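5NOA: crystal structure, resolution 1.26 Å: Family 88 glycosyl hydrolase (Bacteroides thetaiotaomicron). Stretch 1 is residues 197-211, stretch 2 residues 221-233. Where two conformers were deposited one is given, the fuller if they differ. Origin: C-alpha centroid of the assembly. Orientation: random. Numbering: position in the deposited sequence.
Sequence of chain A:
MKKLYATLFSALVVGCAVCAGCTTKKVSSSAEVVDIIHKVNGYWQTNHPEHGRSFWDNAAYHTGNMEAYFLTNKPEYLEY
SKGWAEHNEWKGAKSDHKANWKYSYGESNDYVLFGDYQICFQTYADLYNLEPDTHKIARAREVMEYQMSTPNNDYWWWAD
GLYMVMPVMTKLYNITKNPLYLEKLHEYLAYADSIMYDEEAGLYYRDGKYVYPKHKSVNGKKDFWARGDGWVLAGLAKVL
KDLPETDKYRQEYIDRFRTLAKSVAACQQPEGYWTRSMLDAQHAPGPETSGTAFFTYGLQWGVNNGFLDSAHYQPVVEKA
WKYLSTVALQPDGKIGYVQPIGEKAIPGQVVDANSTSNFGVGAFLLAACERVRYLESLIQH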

ATOM      1  N   TYR A 197       0.224  -4.744 -16.510  1.00  9.06           N
ATOM      2  CA  TYR A 197       0.915  -5.973 -16.155  1.00  9.23           C
ATOM      3  C   TYR A 197       1.705  -6.464 -17.334  1.00  9.30           C
ATOM      4  O   TYR A 197       1.179  -6.608 -18.428  1.00 11.84           O
ATOM      5  CB  TYR A 197      -0.074  -7.029 -15.677  1.00 10.59           C
ATOM      6  CG  TYR A 197       0.601  -8.268 -15.189  1.00 11.43           C
ATOM      7  CD1 TYR A 197       1.385  -8.265 -14.055  1.00 12.88           C
ATOM      8  CD2 TYR A 197       0.442  -9.460 -15.856  1.00 13.09           C
ATOM      9  CE1 TYR A 197       1.988  -9.421 -13.582  1.00 14.22           C
ATOM     10  CE2 TYR A 197       1.039 -10.610 -15.425  1.00 14.44           C
ATOM     11  CZ  TYR A 197       1.825 -10.597 -14.288  1.00 13.44           C
ATOM     12  OH  TYR A 197       2.420 -11.758 -13.841  1.00 18.32           O
ATOM     13  N   ASP A 198       2.978  -6.731 -17.121  1.00  9.46           N
ATOM     14  CA  ASP A 198       3.843  -7.326 -18.146  1.00  9.85           C
ATOM     15  C   ASP A 198       3.879  -8.819 -17.870  1.00 10.94           C
ATOM     16  O   ASP A 198       4.489  -9.249 -16.894  1.00 11.81           O
ATOM     17  CB  ASP A 198       5.248  -6.721 -18.051  1.00 10.26           C
ATOM     18  CG  ASP A 198       6.214  -7.219 -19.127  1.00 13.08           C
ATOM     19  OD1 ASP A 198       6.348  -8.402 -19.312  1.00 19.44           O
ATOM     20  OD2 ASP A 198       6.830  -6.389 -19.794  1.00 18.06           O
ATOM     21  N   GLU A 199       3.225  -9.599 -18.728  1.00 12.90           N
ATOM     22  CA  GLU A 199       3.138 -11.032 -18.484  1.00 15.88           C
ATOM     23  C   GLU A 199       4.496 -11.738 -18.505  1.00 17.03           C
ATOM     24  O   GLU A 199       4.715 -12.673 -17.746  1.00 20.42           O
ATOM     25  CB  GLU A 199       2.152 -11.708 -19.452  1.00 22.99           C
ATOM     26  CG  GLU A 199       0.822 -12.031 -18.797  1.00 28.45           C
ATOM     27  CD  GLU A 199       0.146 -13.225 -19.435  1.00 31.99           C
ATOM     28  OE1 GLU A 199      -0.110 -13.136 -20.651  1.00 37.12           O
ATOM     29  OE2 GLU A 199      -0.120 -14.235 -18.726  1.00 38.24           O
ATOM     30  N   GLU A 200       5.415 -11.272 -19.343  1.00 14.71           N
ATOM     31  CA  GLU A 200       6.737 -11.905 -19.408  1.00 15.46           C
ATOM     32  C   GLU A 200       7.559 -11.662 -18.142  1.00 14.01           C
ATOM     33  O   GLU A 200       8.181 -12.567 -17.590  1.00 17.45           O
ATOM     34  CB  GLU A 200       7.467 -11.457 -20.653  1.00 17.77           C
ATOM     35  CG  GLU A 200       8.820 -12.119 -20.887  1.00 23.21           C
ATOM     36  CD  GLU A 200       9.406 -11.805 -22.254  1.00 33.16           C
ATOM     37  OE1 GLU A 200       8.743 -11.145 -23.094  1.00 48.42           O
ATOM     38  OE2 GLU A 200      10.546 -12.242 -22.503  1.00 45.78           O
ATOM     39  N   ALA A 201       7.555 -10.416 -17.680  1.00 12.65           N
ATOM     40  CA  ALA A 201       8.340 -10.070 -16.500  1.00 11.62           C
ATOM     41  C   ALA A 201       7.647 -10.405 -15.195  1.00 11.26           C
ATOM     42  O   ALA A 201       8.283 -10.515 -14.158  1.00 11.92           O
ATOM     43  CB  ALA A 201       8.661  -8.613 -16.514  1.00 12.05           C
ATOM     44  N   GLY A 202       6.322 -10.464 -15.229  1.00 10.55           N
ATOM     45  CA  GLY A 202       5.559 -10.686 -14.007  1.00 10.71           C
ATOM     46  C   GLY A 202       5.502  -9.501 -13.064  1.00  8.97           C
ATOM     47  O   GLY A 202       5.319  -9.675 -11.878  1.00 10.93           O
ATOM     48  N   LEU A 203       5.621  -8.276 -13.597  1.00  8.52           N
ATOM     49  CA  LEU A 203       5.610  -7.051 -12.796  1.00  7.43           C
ATOM     50  C   LEU A 203       4.709  -6.034 -13.485  1.00  7.89           C
ATOM     51  O   LEU A 203       4.380  -6.166 -14.664  1.00  8.14           O
ATOM     52  CB  LEU A 203       7.045  -6.497 -12.701  1.00  8.10           C
ATOM     53  CG  LEU A 203       8.055  -7.317 -11.900  1.00  8.93           C
ATOM     54  CD1 LEU A 203       9.425  -6.704 -12.006  1.00 10.30           C
ATOM     55  CD2 LEU A 203       7.675  -7.488 -10.455  1.00  9.80           C
ATOM     56  N   TYR A 204       4.290  -5.039 -12.702  1.00  7.59           N
ATOM     57  CA  TYR A 204       3.476  -3.947 -13.186  1.00  7.84           C
ATOM     58  C   TYR A 204       4.310  -2.713 -13.502  1.00  7.29           C
ATOM     59  O   TYR A 204       5.076  -2.222 -12.670  1.00  7.94           O
ATOM     60  CB  TYR A 204       2.454  -3.528 -12.119  1.00  8.79           C
ATOM     61  CG  TYR A 204       1.289  -4.478 -11.972  1.00  9.74           C
ATOM     62  CD1 TYR A 204       1.423  -5.623 -11.188  1.00 11.25           C
ATOM     63  CD2 TYR A 204       0.092  -4.290 -12.603  1.00 13.13           C
ATOM     64  CE1 TYR A 204       0.414  -6.533 -11.041  1.00 12.31           C
ATOM     65  CE2 TYR A 204      -0.959  -5.200 -12.444  1.00 12.95           C
ATOM     66  CZ  TYR A 204      -0.761  -6.321 -11.699  1.00 11.49           C
ATOM     67  OH  TYR A 204      -1.770  -7.235 -11.537  1.00 15.07           O
ATOM     68  N   TYR A 205       4.063  -2.154 -14.670  1.00  6.90           N
ATOM     69  CA  TYR A 205       4.525  -0.812 -14.964  1.00  7.06           C
ATOM     70  C   TYR A 205       3.763   0.188 -14.103  1.00  8.23           C
ATOM     71  O   TYR A 205       2.617  -0.032 -13.745  1.00  9.06           O
ATOM     72  CB  TYR A 205       4.330  -0.507 -16.454  1.00  8.88           C
ATOM     73  CG  TYR A 205       5.214  -1.372 -17.362  1.00  8.67           C
ATOM     74  CD1 TYR A 205       6.591  -1.179 -17.421  1.00  9.10           C
ATOM     75  CD2 TYR A 205       4.678  -2.379 -18.135  1.00  9.36           C
ATOM     76  CE1 TYR A 205       7.388  -1.960 -18.244  1.00 10.99           C
ATOM     77  CE2 TYR A 205       5.463  -3.191 -18.934  1.00 10.90           C
ATOM     78  CZ  TYR A 205       6.816  -2.968 -18.999  1.00 11.95           C
ATOM     79  OH  TYR A 205       7.613  -3.773 -19.786  1.00 16.01           O
ATOM     80  N   ARG A 206       4.382   1.323 -13.871  1.00  8.07           N
ATOM     81  CA  ARG A 206       3.736   2.302 -13.023  1.00  8.72           C
ATOM     82  C   ARG A 206       2.449   2.899 -13.629  1.00  8.19           C
ATOM     83  O   ARG A 206       1.559   3.329 -12.889  1.00  8.55           O
ATOM     84  CB  ARG A 206       4.692   3.368 -12.564  1.00 10.93           C
ATOM     85  CG  ARG A 206       5.105   4.321 -13.632  1.00 15.27           C
ATOM     86  CD  ARG A 206       6.396   5.000 -13.267  1.00 23.52           C
ATOM     87  NE  ARG A 206       6.281   5.965 -12.214  1.00 29.58           N
ATOM     88  CZ  ARG A 206       7.307   6.655 -11.669  1.00 35.44           C
ATOM     89  NH1 ARG A 206       8.629   6.523 -12.023  1.00 37.40           N
ATOM     90  NH2 ARG A 206       7.040   7.515 -10.698  1.00 37.62           N
ATOM     91  N   ASP A 207       2.430   2.935 -14.967  1.00  9.36           N
ATOM     92  CA  ASP A 207       1.288   3.360 -15.775  1.00 10.17           C
ATOM     93  C   ASP A 207       1.613   2.959 -17.213  1.00 10.61           C
ATOM     94  O   ASP A 207       2.740   2.481 -17.504  1.00 12.41           O
ATOM     95  CB  ASP A 207       0.926   4.859 -15.612  1.00 11.67           C
ATOM     96  CG  ASP A 207       2.009   5.804 -15.990  1.00 14.81           C
ATOM     97  OD1 ASP A 207       2.481   5.750 -17.122  1.00 16.33           O
ATOM     98  OD2 ASP A 207       2.355   6.668 -15.154  1.00 18.47           O
ATOM     99  N   GLY A 208       0.671   3.179 -18.097  1.00 10.84           N
ATOM    100  CA  GLY A 208       0.810   2.763 -19.487  1.00 11.79           C
ATOM    101  C   GLY A 208       1.884   3.474 -20.298  1.00 13.86           C
ATOM    102  O   GLY A 208       2.278   2.939 -21.345  1.00 18.73           O
ATOM    103  N   LYS A 209       2.402   4.621 -19.861  1.00 14.27           N
ATOM    104  CA  LYS A 209       3.555   5.273 -20.634  1.00 15.08           C
ATOM    105  C   LYS A 209       4.898   4.545 -20.458  1.00 12.11           C
ATOM    106  O   LYS A 209       5.842   4.692 -21.269  1.00 14.97           O
ATOM    107  CB  LYS A 209       3.894   6.637 -20.052  1.00 20.09           C
ATOM    108  CG  LYS A 209       2.838   7.667 -20.169  1.00 19.46           C
ATOM    109  CD  LYS A 209       3.359   9.088 -19.919  1.00 18.64           C
ATOM    110  CE  LYS A 209       4.000   9.310 -18.554  1.00 24.13           C
ATOM    111  NZ  LYS A 209       3.294   8.788 -17.335  1.00 26.80           N
ATOM    112  N   TYR A 210       5.039   3.732 -19.401  1.00 14.63           N
ATOM    113  CA  TYR A 210       6.358   3.153 -19.050  1.00 15.15           C
ATOM    114  C   TYR A 210       6.637   1.820 -19.656  1.00 14.15           C
ATOM    115  O   TYR A 210       7.670   1.204 -19.382  1.00 15.80           O
ATOM    116  CB  TYR A 210       6.468   3.082 -17.518  1.00 16.52           C
ATOM    117  CG  TYR A 210       6.750   4.416 -16.927  1.00 17.05           C
ATOM    118  CD1 TYR A 210       5.724   5.350 -16.752  1.00 20.10           C
ATOM    119  CD2 TYR A 210       8.065   4.784 -16.577  1.00 20.92           C
ATOM    120  CE1 TYR A 210       6.003   6.601 -16.214  1.00 22.29           C
ATOM    121  CE2 TYR A 210       8.357   6.032 -16.047  1.00 23.40           C
ATOM    122  CZ  TYR A 210       7.330   6.938 -15.880  1.00 23.25           C
ATOM    123  OH  TYR A 210       7.597   8.161 -15.330  1.00 33.36           O
ATOM    124  N   VAL A 211       5.780   1.370 -20.566  1.00 16.75           N
ATOM    125  CA  VAL A 211       5.929   0.080 -21.183  1.00 16.68           C
ATOM    126  C   VAL A 211       7.156  -0.042 -22.156  1.00 14.58           C
ATOM    127  O   VAL A 211       7.456   0.788 -22.986  1.00 16.28           O
ATOM    128  CB  VAL A 211       4.567  -0.370 -21.770  1.00 17.78           C
ATOM    129  CG1 VAL A 211       4.614  -1.773 -22.354  1.00 19.60           C
ATOM    130  CG2 VAL A 211       3.465  -0.309 -20.702  1.00 19.05           C
ATOM    131  N   LYS A 221      16.966  -1.927 -19.683  1.00 14.21           N
ATOM    132  CA  LYS A 221      16.127  -2.911 -19.025  1.00 12.32           C
ATOM    133  C   LYS A 221      14.684  -2.441 -19.070  1.00 10.39           C
ATOM    134  O   LYS A 221      14.384  -1.269 -19.280  1.00 10.83           O
ATOM    135  CB  LYS A 221      16.547  -3.155 -17.561  1.00 14.11           C
ATOM    136  CG  LYS A 221      17.970  -3.632 -17.297  1.00 18.17           C
ATOM    137  CD  LYS A 221      18.300  -5.035 -17.789  1.00 19.90           C
ATOM    138  CE  LYS A 221      19.614  -5.550 -17.192  1.00 23.98           C
ATOM    139  NZ  LYS A 221      20.160  -6.713 -17.937  1.00 29.65           N
ATOM    140  N   LYS A 222      13.764  -3.367 -18.809  1.00  8.35           N
ATOM    141  CA  LYS A 222      12.398  -2.951 -18.503  1.00  7.68           C
ATOM    142  C   LYS A 222      12.410  -2.118 -17.228  1.00  7.86           C
ATOM    143  O   LYS A 222      13.098  -2.506 -16.274  1.00  9.32           O
ATOM    144  CB  LYS A 222      11.475  -4.147 -18.382  1.00  8.25           C
ATOM    145  CG  LYS A 222      11.324  -4.940 -19.662  1.00  8.68           C
ATOM    146  CD  LYS A 222      10.363  -6.092 -19.522  1.00 10.01           C
ATOM    147  CE  LYS A 222      10.042  -6.723 -20.865  1.00 11.78           C
ATOM    148  NZ  LYS A 222       9.156  -7.896 -20.813  1.00 13.31           N
ATOM    149  N   ASP A 223      11.640  -1.023 -17.191  1.00  7.84           N
ATOM    150  CA  ASP A 223      11.666  -0.112 -16.070  1.00  8.19           C
ATOM    151  C   ASP A 223      10.398  -0.270 -15.239  1.00  8.23           C
ATOM    152  O   ASP A 223       9.331   0.227 -15.620  1.00  9.17           O
ATOM    153  CB  ASP A 223      11.787   1.311 -16.579  1.00  9.25           C
ATOM    154  CG  ASP A 223      11.897   2.332 -15.454  1.00 12.16           C
ATOM    155  OD1 ASP A 223      12.327   1.993 -14.322  1.00 12.53           O
ATOM    156  OD2 ASP A 223      11.554   3.523 -15.713  1.00 17.68           O
ATOM    157  N   PHE A 224      10.524  -0.950 -14.107  1.00  7.14           N
ATOM    158  CA  PHE A 224       9.422  -1.174 -13.163  1.00  7.49           C
ATOM    159  C   PHE A 224       9.747  -0.409 -11.890  1.00  7.73           C
ATOM    160  O   PHE A 224      10.766  -0.643 -11.262  1.00  8.72           O
ATOM    161  CB  PHE A 224       9.262  -2.659 -12.865  1.00  7.93           C
ATOM    162  CG  PHE A 224       8.866  -3.457 -14.062  1.00  7.61           C
ATOM    163  CD1 PHE A 224       7.585  -3.367 -14.569  1.00  8.08           C
ATOM    164  CD2 PHE A 224       9.759  -4.337 -14.691  1.00  7.83           C
ATOM    165  CE1 PHE A 224       7.173  -4.113 -15.663  1.00  8.25           C
ATOM    166  CE2 PHE A 224       9.338  -5.085 -15.792  1.00  8.00           C
ATOM    167  CZ  PHE A 224       8.071  -4.973 -16.270  1.00  8.11           C
ATOM    168  N   TRP A 225       8.856   0.479 -11.477  1.00  7.52           N
ATOM    169  CA  TRP A 225       9.100   1.313 -10.302  1.00  7.27           C
ATOM    170  C   TRP A 225       8.793   0.484  -9.068  1.00  7.12           C
ATOM    171  O   TRP A 225       7.683  -0.035  -8.890  1.00  7.71           O
ATOM    172  CB  TRP A 225       8.169   2.488 -10.354  1.00  8.18           C
ATOM    173  CG  TRP A 225       8.333   3.509  -9.300  1.00  9.10           C
ATOM    174  CD1 TRP A 225       9.463   3.851  -8.633  1.00 10.33           C
ATOM    175  CD2 TRP A 225       7.326   4.390  -8.831  1.00 11.75           C
ATOM    176  NE1 TRP A 225       9.218   4.868  -7.753  1.00 10.40           N
ATOM    177  CE2 TRP A 225       7.932   5.262  -7.900  1.00 13.50           C
ATOM    178  CE3 TRP A 225       5.993   4.545  -9.117  1.00 19.45           C
ATOM    179  CZ2 TRP A 225       7.232   6.230  -7.191  1.00 19.47           C
ATOM    180  CZ3 TRP A 225       5.280   5.534  -8.424  1.00 27.81           C
ATOM    181  CH2 TRP A 225       5.922   6.364  -7.503  1.00 24.95           C
ATOM    182  N   ALA A 226       9.757   0.425  -8.153  1.00  7.06           N
ATOM    183  CA  ALA A 226       9.616  -0.388  -6.957  1.00  7.29           C
ATOM    184  C   ALA A 226       8.432   0.040  -6.120  1.00  7.51           C
ATOM    185  O   ALA A 226       7.645  -0.811  -5.707  1.00  8.06           O
ATOM    186  CB  ALA A 226      10.885  -0.321  -6.119  1.00  8.71           C
ATOM    187  N   ARG A 227       8.274   1.325  -5.811  1.00  8.22           N
ATOM    188  CA  ARG A 227       7.126   1.688  -4.989  0.50  8.67           C
ATOM    189  C   ARG A 227       5.828   1.307  -5.689  1.00  8.17           C
ATOM    190  O   ARG A 227       4.914   0.841  -5.033  1.00  8.02           O
ATOM    191  CB  ARG A 227       7.123   3.153  -4.558  0.50  9.37           C
ATOM    192  CG  ARG A 227       5.906   3.428  -3.681  0.50 10.21           C
ATOM    193  CD  ARG A 227       5.966   4.686  -2.817  0.50  9.69           C
ATOM    194  NE  ARG A 227       5.976   5.947  -3.555  0.50 11.51           N
ATOM    195  CZ  ARG A 227       6.958   6.854  -3.537  0.50 13.27           C
ATOM    196  NH1 ARG A 227       8.101   6.620  -2.908  0.50 13.30           N
ATOM    197  NH2 ARG A 227       6.803   7.995  -4.210  0.50 17.08           N
ATOM    198  N   GLY A 228       5.766   1.469  -7.005  1.00  7.63           N
ATOM    199  CA  GLY A 228       4.572   1.088  -7.787  1.00  7.40           C
ATOM    200  C   GLY A 228       4.162  -0.373  -7.547  1.00  7.34           C
ATOM    201  O   GLY A 228       3.014  -0.697  -7.244  1.00  8.41           O
ATOM    202  N   ASP A 229       5.141  -1.263  -7.734  1.00  7.12           N
ATOM    203  CA  ASP A 229       4.869  -2.659  -7.501  1.00  6.97           C
ATOM    204  C   ASP A 229       4.618  -2.982  -6.032  1.00  6.47           C
ATOM    205  O   ASP A 229       3.860  -3.922  -5.740  1.00  7.12           O
ATOM    206  CB  ASP A 229       5.937  -3.541  -8.109  1.00  7.90           C
ATOM    207  CG  ASP A 229       5.738  -3.674  -9.571  1.00  8.79           C
ATOM    208  OD1 ASP A 229       6.060  -2.679 -10.308  1.00  9.93           O
ATOM    209  OD2 ASP A 229       5.194  -4.707 -10.011  1.00 10.95           O
ATOM    210  N   GLY A 230       5.242  -2.233  -5.145  1.00  6.17           N
ATOM    211  CA  GLY A 230       4.961  -2.380  -3.731  1.00  6.11           C
ATOM    212  C   GLY A 230       3.511  -2.112  -3.407  1.00  6.04           C
ATOM    213  O   GLY A 230       2.875  -2.890  -2.704  1.00  6.30           O
ATOM    214  N   TRP A 231       2.966  -1.036  -3.952  1.00  6.64           N
ATOM    215  CA  TRP A 231       1.566  -0.735  -3.753  1.00  6.30           C
ATOM    216  C   TRP A 231       0.703  -1.892  -4.212  1.00  6.12           C
ATOM    217  O   TRP A 231      -0.259  -2.297  -3.541  1.00  6.70           O
ATOM    218  CB  TRP A 231       1.104   0.496  -4.530  1.00  7.38           C
ATOM    219  CG  TRP A 231       1.658   1.831  -4.109  1.00  8.44           C
ATOM    220  CD1 TRP A 231       2.402   2.648  -4.889  1.00  9.35           C
ATOM    221  CD2 TRP A 231       1.392   2.572  -2.908  1.00  8.41           C
ATOM    222  NE1 TRP A 231       2.644   3.832  -4.246  1.00 10.79           N
ATOM    223  CE2 TRP A 231       2.039   3.809  -3.036  1.00  9.73           C
ATOM    224  CE3 TRP A 231       0.666   2.332  -1.745  1.00  8.88           C
ATOM    225  CZ2 TRP A 231       1.988   4.792  -2.052  1.00 10.48           C
ATOM    226  CZ3 TRP A 231       0.600   3.333  -0.779  1.00  8.84           C
ATOM    227  CH2 TRP A 231       1.282   4.533  -0.939  1.00 10.20           C
ATOM    228  N   VAL A 232       1.025  -2.471  -5.359  1.00  6.34           N
ATOM    229  CA  VAL A 232       0.186  -3.516  -5.922  1.00  6.84           C
ATOM    230  C   VAL A 232       0.240  -4.779  -5.064  1.00  6.02           C
ATOM    231  O   VAL A 232      -0.789  -5.394  -4.773  1.00  7.19           O
ATOM    232  CB  VAL A 232       0.528  -3.829  -7.381  1.00  7.72           C
ATOM    233  CG1 VAL A 232      -0.399  -4.924  -7.915  1.00  8.69           C
ATOM    234  CG2 VAL A 232       0.444  -2.594  -8.271  1.00  8.46           C
ATOM    235  N   LEU A 233       1.444  -5.203  -4.685  1.00  6.41           N
ATOM    236  CA  LEU A 233       1.559  -6.441  -3.924  1.00  6.75           C
ATOM    237  C   LEU A 233       0.854  -6.294  -2.571  1.00  6.37           C
ATOM    238  O   LEU A 233       0.144  -7.203  -2.120  1.00  7.27           O
ATOM    239  CB  LEU A 233       3.016  -6.840  -3.724  1.00  6.89           C
ATOM    240  CG  LEU A 233       3.211  -8.211  -3.103  1.00  7.73           C
ATOM    241  CD1 LEU A 233       2.963  -9.290  -4.144  1.00  8.26           C
ATOM    242  CD2 LEU A 233       4.640  -8.382  -2.576  1.00  8.98           C
TER
HETATM  243  O   HOH W   1       5.723   0.260 -11.111  1.00 10.85           O
HETATM  244  O   HOH W   2       7.343   1.552 -14.206  1.00 12.92           O
HETATM  245  O   HOH W   3       9.271   3.664 -13.548  1.00 21.10           O
HETATM  246  O   HOH W   4      10.189  -0.275 -19.578  1.00 11.45           O

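The two stretches bury 774 Å² between them, and aromatic packing accounts for much of the contact. Phe-224, which loses more area to the other stretch than any other residue here, is enclosed by a cluster of side chains from stretch 1. Leu-203 covers one face of its ring, with CB 3.6 Å from the ring centroid and only 9° off the normal, a well-centred CH-pi contact; Leu-203 CD1 also lies 3.6 Å from Phe-224 CD2. The ring of Tyr-205 forms an offset stack with that of Phe-224, the centroids 4.4 Å apart and the planes inclined by 26°, so that the rings overlap in part and approach to 3.4 Å between Tyr-205 CE1 and Phe-224 CE1. Ala-201 CB packs 3.7 Å from Phe-224 CE2. At the ring edge lie Asp-198 CB, 3.8 Å from Phe-224 CZ, and the carbonyl of Tyr-204, whose O is 3.3 Å from Phe-224 CD1. Further along, the helix of stretch 2 brings Val-232 over a face of the Tyr-204 ring, with CG1 4.0 Å from the ring centroid in a second CH-pi contact.

A different kind of stack joins Arg-206 and Trp-225. The guanidinium lies flat on the indole, with centres 3.8 Å apart and planes at 20°. Arg-206 CZ sits 3.8 Å from the centroid of the six-membered ring of Trp-225 and 22° off its normal, which places the positive charge over the pi face in a cation-pi interaction.

Charged groups meet at Lys-222. Lys-222 extends its side chain, with chi1 m and chi2 to chi4 t, to form a salt bridge in which NZ is 3.0 Å from Asp-198 OD2; the bond from NZ to Asp-198 OD1, at 3.2 Å, is weak. A long salt bridge of 4.0 Å links Lys-222 NZ to Glu-200 OE1. The carboxylate of Asp-198 is also held within its own stretch, accepting hydrogen bonds at OD1 from Ala-201 N (2.9 Å) and at OD2 from Tyr-205 OH (2.7 Å). Thus the tyrosine that stacks on Phe-224 also helps to position the partner of Lys-222.

Asp-229, in the first turns of the helix, reaches the backbone of stretch 1. Tyr-204 N donates a nearly linear hydrogen bond to Asp-229 OD2 (2.9 Å, 168°). The other carboxylate oxygen, OD1, is 2.6 Å from Tyr-204 O; two oxygens this close suggest that the acid group is protonated, although the proton itself is not located.

Ordered waters extend the polar network. Water 1 lies 3.0 Å from Tyr-204 O and 3.0 Å from Trp-225 O. Water 2 accepts from Arg-206 N (3.0 Å) and donates to Asp-223 O (2.8 Å), while water 4 connects Asp-223 N and Tyr-210 O, both at 2.9 Å. Water 3 donates to Asp-223 OD2 (3.1 Å) and accepts a weak bond from Arg-206 NH1 (3.3 Å).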